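Side-chain contacts in ribonuclease S-3 (Pyrus pyrifolia, PDB 1IQQ), which cleaves RNA as a T2-family ribonuclease of the pistil and is responsible for gametophytic self-incompatibility, the rejection of self pollen: residues A[11-16]-A[154-159]; A[49-54]-A[91-96]; A[63-68]-A[72-77]. One frame throughout, in Å; residues are numbered along the deposited sequence.

Interaction 1 of 3, residues A[11-16]-A[154-159]; sequences QLAVCN and KCQKKG
Asn16 and Lys158 lie alongside each other with their side chains running in opposite directions. The amide nitrogen ND2 of Asn16 rests 3.6 Å from CG of Lys158, against the methylene part of the lysine. Bends at chi2 and chi3 (-69° and -48°) curl the Lys158 chain so that its ammonium NZ turns in to the backbone O of Asn16, 2.7 Å away. The approach is almost end-on to that carbonyl, with a C=O...N angle of 164°. A lysine suits the place because its long chain can pack and still deliver a charge to the main chain.

Gln156 makes the second grip. Its chain, extended beyond CG, carries NE2 to within 2.8 Å of Ala13 O. The donor stands above the carbonyl plane, while the backbone N of Asn16 reaches the same oxygen from the opposite face, so Ala13 O is held by two bonds. With its small CB, Ala13 lets the amide come close, NE2 lying 3.8 Å from that methyl. Glu163, on the neighbouring strand 161-171, accepts from both Gln156 NE2 and Asn16 ND2 and ties the two amides together.

Two side chains of strand 152-158 thus hold carbonyls of the last turn of helix 11-14 (Ala13) and of the loop after it (Asn16), fastening a short helix by its C-terminal end to the edge of the sheet in the α+β RNase T2 fold.

Interaction 2 of 3, residues A[49-54]-A[91-96]; sequences PIKNIR and CGYPTI
Tyr93 receives the side chain of Lys51 over one face of its ring, in a contact between two loops at the surface. Two residues before the tyrosine, Cys91 is fixed by its disulfide to Cys48, which comes immediately before the segment 49-54. The disulfide ties together the chain at the start of both segments, consistent with the loops staying near each other.

At Tyr93 itself, CG is anti to the backbone N (chi1 -160°), which sends the ring out toward the 49-54 loop, where it crosses the lysine at a slant. Lys51 does not approach with its charged end alone. Its CG sits over the centre of the ring, 3.9 Å from the centroid and 9° off the normal, a CH-pi contact. The chain then bends over the aromatic surface, so that CE meets the root of the side chain, 3.6 Å from Tyr93 CB. NZ lies 4.3 Å from the ring centroid but 33° off the normal, and the cation-pi interaction is accordingly off-centre. In the RNase T2 fold this surface contact joins the loop between strand 30-38 and helix 58-67 to the loop between helices 77-89 and 99-112. The lysine methylenes gain a nonpolar surface, and tyrosine suits the position because its flat face accepts them and its hydroxyl makes an exposed place acceptable. Asn52 comes obliquely to the same ring, with ND2 4.5 Å from Tyr93 CE1; that nitrogen is bound to the backbone O of Asp97, immediately after the second segment.

Pro94 follows through a cis peptide bond, which turns the chain sharply. Beyond the turn, the backbone N of Ile96 bonds to Gly92 O at 2.8 Å, while the Ile96 side chain is buried against Trp85 and Phe4.

Interaction 3 of 3, residues A[63-68]-A[72-77]; sequences QLEIIW and FDRTKN
Glu65 and Arg74 meet through a loose electrostatic contact. The salt bridge from Glu65 OE2 to Arg74 NH2 is long, 3.9 Å, and the carboxylate and guanidinium planes stand 83° apart, which excludes the flat, two-pronged pairing of these groups. Attraction between the charges probably still favours the approach.

Van der Waals packing accompanies it. The edge of the guanidinium is laid against the glutamate stem, with Arg74 NH2 3.6 Å from Glu65 CB. The two side chains cross at about a right angle, the Arg74 chain being bent at chi3 (-44°). From the same segment as Arg74, Asn77 also crosses the glutamate, its ND2 touching Glu65 CG. Long, flexible Glu and Arg chains suit this partly open surface, whereas the compact amide of Asn77 fits a buried site.

These contacts close the loop that joins helix 58-67 to helix 77-89: Trp68 is the first residue to leave the one, and a short 3-10 segment leads into the other. Asn70, in the loop, probably binds RNA at its 3'-terminal nucleotide 3'-phosphate, and its backbone N donates to Asn77 OD1.

Water supplies the hydrogen bonds between the segments. One molecule donates to the backbone O of Glu65 and accepts from Asn77 ND2, both at 3.0 Å. A second donates to Glu65 OE1 and accepts from the same ND2 at 3.2 Å. With its oxygen held by Asn70 and its nitrogen by the two waters, the buried amide is satisfied at both ends.

Within the returning segment, Asp73 OD1 accepts from Thr75 N at 3.1 Å, forming an Asx turn. Thr75 OG1 donates to the same oxygen, 2.6 Å away, and both donors reach it from one face of the carboxylate.

In the fold
The three contacts are nested along the chain: interaction 3 lies within the loop closed by interaction 2, which in turn lies within that closed by interaction 1. Interactions 1 and 2 sit on opposite sides of the chain's centre, their own centres about 33 Å apart, one at the sheet and the other among loops next to the helices. Interaction 3 is centred about 19 Å from interaction 1 and 22 Å from interaction 2. It touches interaction 1, where Val14 CG1 packs 3.7 Å from Phe72 CZ. Interaction 3 stands at the start of helix 77-89 and segment 91-96 just after its end, so these contacts bracket the helix carrying active-site residues Glu84, Lys87 and His88.

Interaction 1 of 3, residues A[11-16]-A[154-159]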
loop_
_atom_site.group_PDB
_atom_site.type_symbol
_atom_site.label_atom_id
_atom_site.label_comp_id
_atom_site.label_asym_id
_atom_site.label_seq_id
_atom_site.Cartn_x
_atom_site.Cartn_y
_atom_site.Cartn_z
ATOM N N GLN A 11 -4.077 -0.909 9.210
ATOM C CA GLN A 11 -3.634 -1.947 10.142
ATOM C C GLN A 11 -4.753 -2.635 10.936
ATOM O O GLN A 11 -4.701 -3.842 11.075
ATOM C CB GLN A 11 -2.605 -1.329 11.111
ATOM C CG GLN A 11 -1.372 -0.763 10.421
ATOM C CD GLN A 11 -0.381 -0.251 11.448
ATOM O OE1 GLN A 11 -0.579 -0.407 12.680
ATOM N NE2 GLN A 11 0.703 0.341 10.978
ATOM N N LEU A 12 -5.715 -1.846 11.406
ATOM C CA LEU A 12 -6.822 -2.416 12.204
ATOM C C LEU A 12 -7.518 -3.500 11.429
ATOM O O LEU A 12 -7.828 -4.585 11.965
ATOM C CB LEU A 12 -7.825 -1.318 12.579
ATOM C CG LEU A 12 -8.880 -1.723 13.614
ATOM C CD1 LEU A 12 -8.252 -1.664 15.067
ATOM C CD2 LEU A 12 -10.024 -0.752 13.595
ATOM N N ALA A 13 -7.742 -3.284 10.138
ATOM C CA ALA A 13 -8.407 -4.288 9.341
ATOM C C ALA A 13 -7.527 -5.459 8.940
ATOM O O ALA A 13 -7.970 -6.629 8.869
ATOM C CB ALA A 13 -9.008 -3.606 8.069
ATOM N N VAL A 14 -6.261 -5.197 8.643
ATOM C CA VAL A 14 -5.328 -6.270 8.310
ATOM C C VAL A 14 -5.291 -7.276 9.468
ATOM O O VAL A 14 -5.275 -8.481 9.230
ATOM C CB VAL A 14 -3.872 -5.706 8.133
ATOM C CG1 VAL A 14 -2.854 -6.819 7.890
ATOM C CG2 VAL A 14 -3.867 -4.739 6.930
ATOM N N CYS A 15 -5.297 -6.737 10.690
ATOM C CA CYS A 15 -5.188 -7.630 11.902
ATOM C C CYS A 15 -6.466 -8.327 12.226
ATOM O O CYS A 15 -6.518 -9.111 13.194
ATOM C CB CYS A 15 -4.725 -6.778 13.066
ATOM S SG CYS A 15 -2.986 -6.324 12.787
ATOM N N ASN A 16 -7.499 -8.056 11.429
ATOM C CA ASN A 16 -8.815 -8.711 11.540
ATOM C C ASN A 16 -9.010 -9.584 10.296
ATOM O O ASN A 16 -10.085 -10.133 10.092
ATOM C CB ASN A 16 -9.884 -7.585 11.596
ATOM C CG ASN A 16 -11.255 -8.052 12.055
ATOM O OD1 ASN A 16 -11.381 -8.843 12.973
ATOM N ND2 ASN A 16 -12.311 -7.515 11.428
ATOM N N LYS A 154 -9.190 -2.505 -1.844
ATOM C CA LYS A 154 -9.385 -3.891 -1.380
ATOM C C LYS A 154 -10.200 -3.814 -0.113
ATOM O O LYS A 154 -9.913 -3.008 0.784
ATOM C CB LYS A 154 -8.045 -4.547 -1.018
ATOM C CG LYS A 154 -8.280 -5.989 -0.579
ATOM C CD LYS A 154 -6.918 -6.684 -0.267
ATOM C CE LYS A 154 -7.042 -8.186 -0.217
ATOM N NZ LYS A 154 -5.631 -8.734 -0.274
ATOM N N CYS A 155 -11.223 -4.674 -0.024
ATOM C CA CYS A 155 -12.078 -4.755 1.168
ATOM C C CYS A 155 -12.108 -6.239 1.643
ATOM O O CYS A 155 -11.569 -7.110 0.965
ATOM C CB CYS A 155 -13.505 -4.355 0.828
ATOM S SG CYS A 155 -13.708 -2.552 0.648
ATOM N N GLN A 156 -12.718 -6.467 2.813
ATOM C CA GLN A 156 -12.891 -7.860 3.253
ATOM C C GLN A 156 -14.217 -7.949 3.956
ATOM O O GLN A 156 -14.686 -6.988 4.586
ATOM C CB GLN A 156 -11.777 -8.291 4.227
ATOM C CG GLN A 156 -11.722 -7.464 5.467
ATOM C CD GLN A 156 -10.451 -7.736 6.289
ATOM O OE1 GLN A 156 -9.588 -8.424 5.826
ATOM N NE2 GLN A 156 -10.353 -7.137 7.475
ATOM N N LYS A 157 -14.861 -9.128 3.872
ATOM C CA LYS A 157 -16.136 -9.301 4.564
ATOM C C LYS A 157 -15.944 -10.158 5.829
ATOM O O LYS A 157 -15.330 -11.204 5.771
ATOM C CB LYS A 157 -17.184 -9.976 3.688
ATOM C CG LYS A 157 -18.563 -10.004 4.387
ATOM C CD LYS A 157 -19.681 -10.325 3.404
ATOM C CE LYS A 157 -20.942 -10.727 4.179
ATOM N NZ LYS A 157 -21.951 -11.278 3.239
ATOM N N LYS A 158 -16.538 -9.709 6.921
ATOM C CA LYS A 158 -16.437 -10.399 8.209
ATOM C C LYS A 158 -17.856 -10.487 8.675
ATOM O O LYS A 158 -18.384 -9.495 9.167
ATOM C CB LYS A 158 -15.680 -9.512 9.212
ATOM C CG LYS A 158 -14.310 -8.946 8.765
ATOM C CD LYS A 158 -13.254 -10.039 8.632
ATOM C CE LYS A 158 -13.259 -10.951 9.881
ATOM N NZ LYS A 158 -12.081 -11.875 10.022
ATOM N N GLY A 159 -18.483 -11.643 8.551
ATOM C CA GLY A 159 -19.862 -11.700 9.002
ATOM C C GLY A 159 -20.690 -10.764 8.155
ATOM O O GLY A 159 -20.608 -10.817 6.932
#

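Interaction 2 of 3, residues A[49-54]-A[91-96]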
loop_
_atom_site.group_PDB
_atom_site.type_symbol
_atom_site.label_atom_id
_atom_site.label_comp_id
_atom_site.label_asym_id
_atom_site.label_seq_id
_atom_site.Cartn_x
_atom_site.Cartn_y
_atom_site.Cartn_z
ATOM N N PRO A 49 16.883 -10.016 -11.495
ATOM C CA PRO A 49 18.317 -10.094 -11.128
ATOM C C PRO A 49 18.792 -8.759 -10.560
ATOM O O PRO A 49 18.633 -7.691 -11.180
ATOM C CB PRO A 49 19.030 -10.388 -12.440
ATOM C CG PRO A 49 17.937 -11.020 -13.312
ATOM C CD PRO A 49 16.695 -10.210 -12.943
ATOM N N ILE A 50 19.462 -8.820 -9.423
ATOM C CA ILE A 50 19.943 -7.576 -8.792
ATOM C C ILE A 50 21.157 -6.970 -9.479
ATOM O O ILE A 50 21.804 -7.632 -10.302
ATOM C CB ILE A 50 20.286 -7.858 -7.312
ATOM C CG1 ILE A 50 21.437 -8.902 -7.219
ATOM C CG2 ILE A 50 19.085 -8.392 -6.638
ATOM C CD1 ILE A 50 22.163 -8.928 -5.899
ATOM N N LYS A 51 21.438 -5.695 -9.191
ATOM C CA LYS A 51 22.613 -4.995 -9.733
ATOM C C LYS A 51 23.592 -4.552 -8.663
ATOM O O LYS A 51 24.645 -4.018 -9.001
ATOM C CB LYS A 51 22.121 -3.703 -10.446
ATOM C CG LYS A 51 21.389 -3.907 -11.717
ATOM C CD LYS A 51 20.239 -4.814 -11.517
ATOM C CE LYS A 51 19.051 -4.414 -12.333
ATOM N NZ LYS A 51 19.407 -4.353 -13.733
ATOM N N ASN A 52 23.256 -4.792 -7.375
ATOM C CA ASN A 52 24.094 -4.329 -6.289
ATOM C C ASN A 52 23.576 -4.995 -4.998
ATOM O O ASN A 52 22.471 -5.566 -5.003
ATOM C CB ASN A 52 24.118 -2.753 -6.214
ATOM C CG ASN A 52 22.763 -2.135 -6.383
ATOM O OD1 ASN A 52 21.741 -2.614 -5.821
ATOM N ND2 ASN A 52 22.723 -1.084 -7.170
ATOM N N ILE A 53 24.393 -4.964 -3.984
ATOM C CA ILE A 53 24.067 -5.547 -2.679
ATOM C C ILE A 53 24.452 -4.456 -1.682
ATOM O O ILE A 53 25.589 -3.942 -1.674
ATOM C CB ILE A 53 24.912 -6.749 -2.410
ATOM C CG1 ILE A 53 24.625 -7.795 -3.459
ATOM C CG2 ILE A 53 24.485 -7.418 -1.068
ATOM C CD1 ILE A 53 25.387 -9.164 -3.263
ATOM N N ARG A 54 23.492 -4.047 -0.861
ATOM C CA ARG A 54 23.679 -2.954 0.084
ATOM C C ARG A 54 23.140 -3.288 1.474
ATOM O O ARG A 54 22.228 -4.098 1.633
ATOM C CB ARG A 54 22.924 -1.695 -0.449
ATOM C CG ARG A 54 23.408 -1.222 -1.836
ATOM C CD ARG A 54 24.868 -0.645 -1.729
ATOM N NE ARG A 54 25.395 -0.507 -3.092
ATOM C CZ ARG A 54 25.068 0.465 -3.946
ATOM N NH1 ARG A 54 24.208 1.441 -3.595
ATOM N NH2 ARG A 54 25.566 0.430 -5.182
ATOM N N CYS A 91 12.933 -5.168 -9.200
ATOM C CA CYS A 91 12.404 -5.060 -10.547
ATOM C C CYS A 91 12.181 -3.640 -11.021
ATOM O O CYS A 91 11.730 -3.411 -12.137
ATOM C CB CYS A 91 11.100 -5.809 -10.647
ATOM S SG CYS A 91 11.329 -7.628 -10.397
ATOM N N GLY A 92 12.576 -2.660 -10.216
ATOM C CA GLY A 92 12.313 -1.301 -10.699
ATOM C C GLY A 92 13.498 -0.496 -11.220
ATOM O O GLY A 92 13.350 0.734 -11.289
ATOM N N TYR A 93 14.627 -1.124 -11.595
ATOM C CA TYR A 93 15.857 -0.438 -12.043
ATOM C C TYR A 93 15.546 0.155 -13.429
ATOM O O TYR A 93 14.738 -0.411 -14.203
ATOM C CB TYR A 93 17.065 -1.432 -12.171
ATOM C CG TYR A 93 18.536 -0.852 -12.168
ATOM C CD1 TYR A 93 19.285 -0.595 -10.968
ATOM C CD2 TYR A 93 19.191 -0.589 -13.392
ATOM C CE1 TYR A 93 20.641 -0.095 -11.032
ATOM C CE2 TYR A 93 20.517 -0.093 -13.454
ATOM C CZ TYR A 93 21.247 0.151 -12.287
ATOM O OH TYR A 93 22.561 0.619 -12.490
ATOM N N PRO A 94 16.134 1.334 -13.719
ATOM C CA PRO A 94 17.014 2.079 -12.843
ATOM C C PRO A 94 16.273 3.115 -12.030
ATOM O O PRO A 94 16.898 3.769 -11.248
ATOM C CB PRO A 94 18.013 2.700 -13.842
ATOM C CG PRO A 94 17.099 3.050 -14.896
ATOM C CD PRO A 94 16.224 1.850 -15.096
ATOM N N THR A 95 14.946 3.300 -12.257
ATOM C CA THR A 95 14.188 4.288 -11.463
ATOM C C THR A 95 14.441 4.003 -9.987
ATOM O O THR A 95 14.694 4.904 -9.238
ATOM C CB THR A 95 12.735 4.192 -11.744
ATOM O OG1 THR A 95 12.534 4.593 -13.126
ATOM C CG2 THR A 95 11.925 5.241 -10.908
ATOM N N ILE A 96 14.402 2.717 -9.616
ATOM C CA ILE A 96 14.804 2.305 -8.240
ATOM C C ILE A 96 16.274 1.757 -8.394
ATOM O O ILE A 96 16.468 0.764 -9.086
ATOM C CB ILE A 96 13.881 1.143 -7.757
ATOM C CG1 ILE A 96 12.389 1.598 -7.779
ATOM C CG2 ILE A 96 14.370 0.664 -6.352
ATOM C CD1 ILE A 96 12.051 2.774 -6.893
#

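Interaction 3 of 3, residues A[63-68]-A[72-77]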
loop_
_atom_site.group_PDB
_atom_site.type_symbol
_atom_site.label_atom_id
_atom_site.label_comp_id
_atom_site.label_asym_id
_atom_site.label_seq_id
_atom_site.Cartn_x
_atom_site.Cartn_y
_atom_site.Cartn_z
ATOM N N GLN A 63 12.777 4.548 10.358
ATOM C CA GLN A 63 11.657 5.177 9.617
ATOM C C GLN A 63 10.748 4.097 9.099
ATOM O O GLN A 63 9.535 4.264 9.168
ATOM C CB GLN A 63 12.173 5.987 8.457
ATOM C CG GLN A 63 12.999 7.258 8.886
ATOM C CD GLN A 63 13.734 7.807 7.682
ATOM O OE1 GLN A 63 13.230 8.602 6.887
ATOM N NE2 GLN A 63 14.950 7.347 7.515
ATOM N N LEU A 64 11.311 3.002 8.600
ATOM C CA LEU A 64 10.468 1.918 8.099
ATOM C C LEU A 64 9.672 1.251 9.238
ATOM O O LEU A 64 8.600 0.734 8.997
ATOM C CB LEU A 64 11.313 0.845 7.412
ATOM C CG LEU A 64 12.025 1.378 6.162
ATOM C CD1 LEU A 64 12.931 0.275 5.570
ATOM C CD2 LEU A 64 11.032 1.761 5.042
ATOM N N GLU A 65 10.185 1.256 10.494
ATOM C CA GLU A 65 9.409 0.703 11.604
ATOM C C GLU A 65 8.075 1.438 11.748
ATOM O O GLU A 65 7.111 0.850 12.217
ATOM C CB GLU A 65 10.219 0.836 12.936
ATOM C CG GLU A 65 11.299 -0.180 13.081
ATOM C CD GLU A 65 12.186 0.075 14.300
ATOM O OE1 GLU A 65 12.995 -0.829 14.583
ATOM O OE2 GLU A 65 12.092 1.165 14.936
ATOM N N ILE A 66 8.089 2.718 11.389
ATOM C CA ILE A 66 6.910 3.575 11.469
ATOM C C ILE A 66 6.071 3.585 10.203
ATOM O O ILE A 66 4.837 3.538 10.309
ATOM C CB ILE A 66 7.322 5.040 11.832
ATOM C CG1 ILE A 66 7.959 5.033 13.222
ATOM C CG2 ILE A 66 6.091 6.044 11.770
ATOM C CD1 ILE A 66 8.718 6.355 13.511
ATOM N N ILE A 67 6.719 3.554 9.038
ATOM C CA ILE A 67 5.991 3.754 7.762
ATOM C C ILE A 67 5.718 2.429 7.109
ATOM O O ILE A 67 4.724 2.317 6.335
ATOM C CB ILE A 67 6.868 4.646 6.811
ATOM C CG1 ILE A 67 6.861 6.082 7.345
ATOM C CG2 ILE A 67 6.329 4.628 5.349
ATOM C CD1 ILE A 67 7.953 6.906 6.695
ATOM N N TRP A 68 6.500 1.419 7.392
ATOM C CA TRP A 68 6.345 0.112 6.737
ATOM C C TRP A 68 6.561 -1.051 7.710
ATOM O O TRP A 68 7.339 -1.952 7.468
ATOM C CB TRP A 68 7.326 -0.041 5.556
ATOM C CG TRP A 68 6.973 -1.131 4.553
ATOM C CD1 TRP A 68 6.115 -2.183 4.728
ATOM C CD2 TRP A 68 7.464 -1.220 3.209
ATOM N NE1 TRP A 68 6.031 -2.933 3.526
ATOM C CE2 TRP A 68 6.858 -2.348 2.601
ATOM C CE3 TRP A 68 8.367 -0.438 2.460
ATOM C CZ2 TRP A 68 7.126 -2.707 1.276
ATOM C CZ3 TRP A 68 8.647 -0.780 1.127
ATOM C CH2 TRP A 68 8.013 -1.914 0.546
ATOM N N PHE A 72 2.190 -7.985 11.701
ATOM C CA PHE A 72 1.948 -9.250 12.417
ATOM C C PHE A 72 2.987 -9.481 13.515
ATOM O O PHE A 72 2.640 -10.048 14.590
ATOM C CB PHE A 72 1.980 -10.425 11.424
ATOM C CG PHE A 72 0.877 -10.334 10.404
ATOM C CD1 PHE A 72 -0.391 -10.828 10.715
ATOM C CD2 PHE A 72 1.076 -9.709 9.201
ATOM C CE1 PHE A 72 -1.459 -10.693 9.842
ATOM C CE2 PHE A 72 -0.005 -9.552 8.284
ATOM C CZ PHE A 72 -1.268 -10.049 8.623
ATOM N N ASP A 73 4.225 -9.035 13.303
ATOM C CA ASP A 73 5.300 -9.273 14.302
ATOM C C ASP A 73 6.477 -8.385 13.917
ATOM O O ASP A 73 7.223 -8.716 12.956
ATOM C CB ASP A 73 5.688 -10.746 14.279
ATOM C CG ASP A 73 6.717 -11.122 15.354
ATOM O OD1 ASP A 73 7.239 -10.234 16.037
ATOM O OD2 ASP A 73 6.976 -12.330 15.462
ATOM N N ARG A 74 6.611 -7.291 14.650
ATOM C CA ARG A 74 7.681 -6.339 14.374
ATOM C C ARG A 74 9.096 -6.931 14.540
ATOM O O ARG A 74 10.071 -6.387 14.006
ATOM C CB ARG A 74 7.527 -5.097 15.234
ATOM C CG ARG A 74 7.813 -5.297 16.726
ATOM C CD ARG A 74 7.748 -3.958 17.449
ATOM N NE ARG A 74 8.449 -2.959 16.648
ATOM C CZ ARG A 74 8.246 -1.639 16.698
ATOM N NH1 ARG A 74 7.344 -1.102 17.538
ATOM N NH2 ARG A 74 8.929 -0.853 15.873
ATOM N N THR A 75 9.223 -8.028 15.283
ATOM C CA THR A 75 10.535 -8.665 15.394
ATOM C C THR A 75 10.976 -9.309 14.080
ATOM O O THR A 75 12.158 -9.673 13.957
ATOM C CB THR A 75 10.584 -9.800 16.502
ATOM O OG1 THR A 75 9.740 -10.887 16.182
ATOM C CG2 THR A 75 10.218 -9.244 17.812
ATOM N N LYS A 76 10.063 -9.474 13.099
ATOM C CA LYS A 76 10.376 -10.075 11.801
ATOM C C LYS A 76 10.553 -8.975 10.730
ATOM O O LYS A 76 10.623 -9.303 9.538
ATOM C CB LYS A 76 9.255 -11.042 11.333
ATOM C CG LYS A 76 8.906 -12.227 12.290
ATOM C CD LYS A 76 7.829 -13.128 11.551
ATOM C CE LYS A 76 7.352 -14.369 12.330
ATOM N NZ LYS A 76 8.493 -15.246 12.838
ATOM N N ASN A 77 10.593 -7.725 11.142
ATOM C CA ASN A 77 10.763 -6.615 10.193
ATOM C C ASN A 77 11.966 -6.779 9.251
ATOM O O ASN A 77 11.789 -6.568 8.054
ATOM C CB ASN A 77 10.947 -5.253 10.881
ATOM C CG ASN A 77 9.620 -4.601 11.401
ATOM O OD1 ASN A 77 8.520 -5.037 11.057
ATOM N ND2 ASN A 77 9.747 -3.543 12.208
HETATM O O HOH W 1 7.730 -1.773 13.490
HETATM O O HOH W 2 12.724 -3.000 13.286
#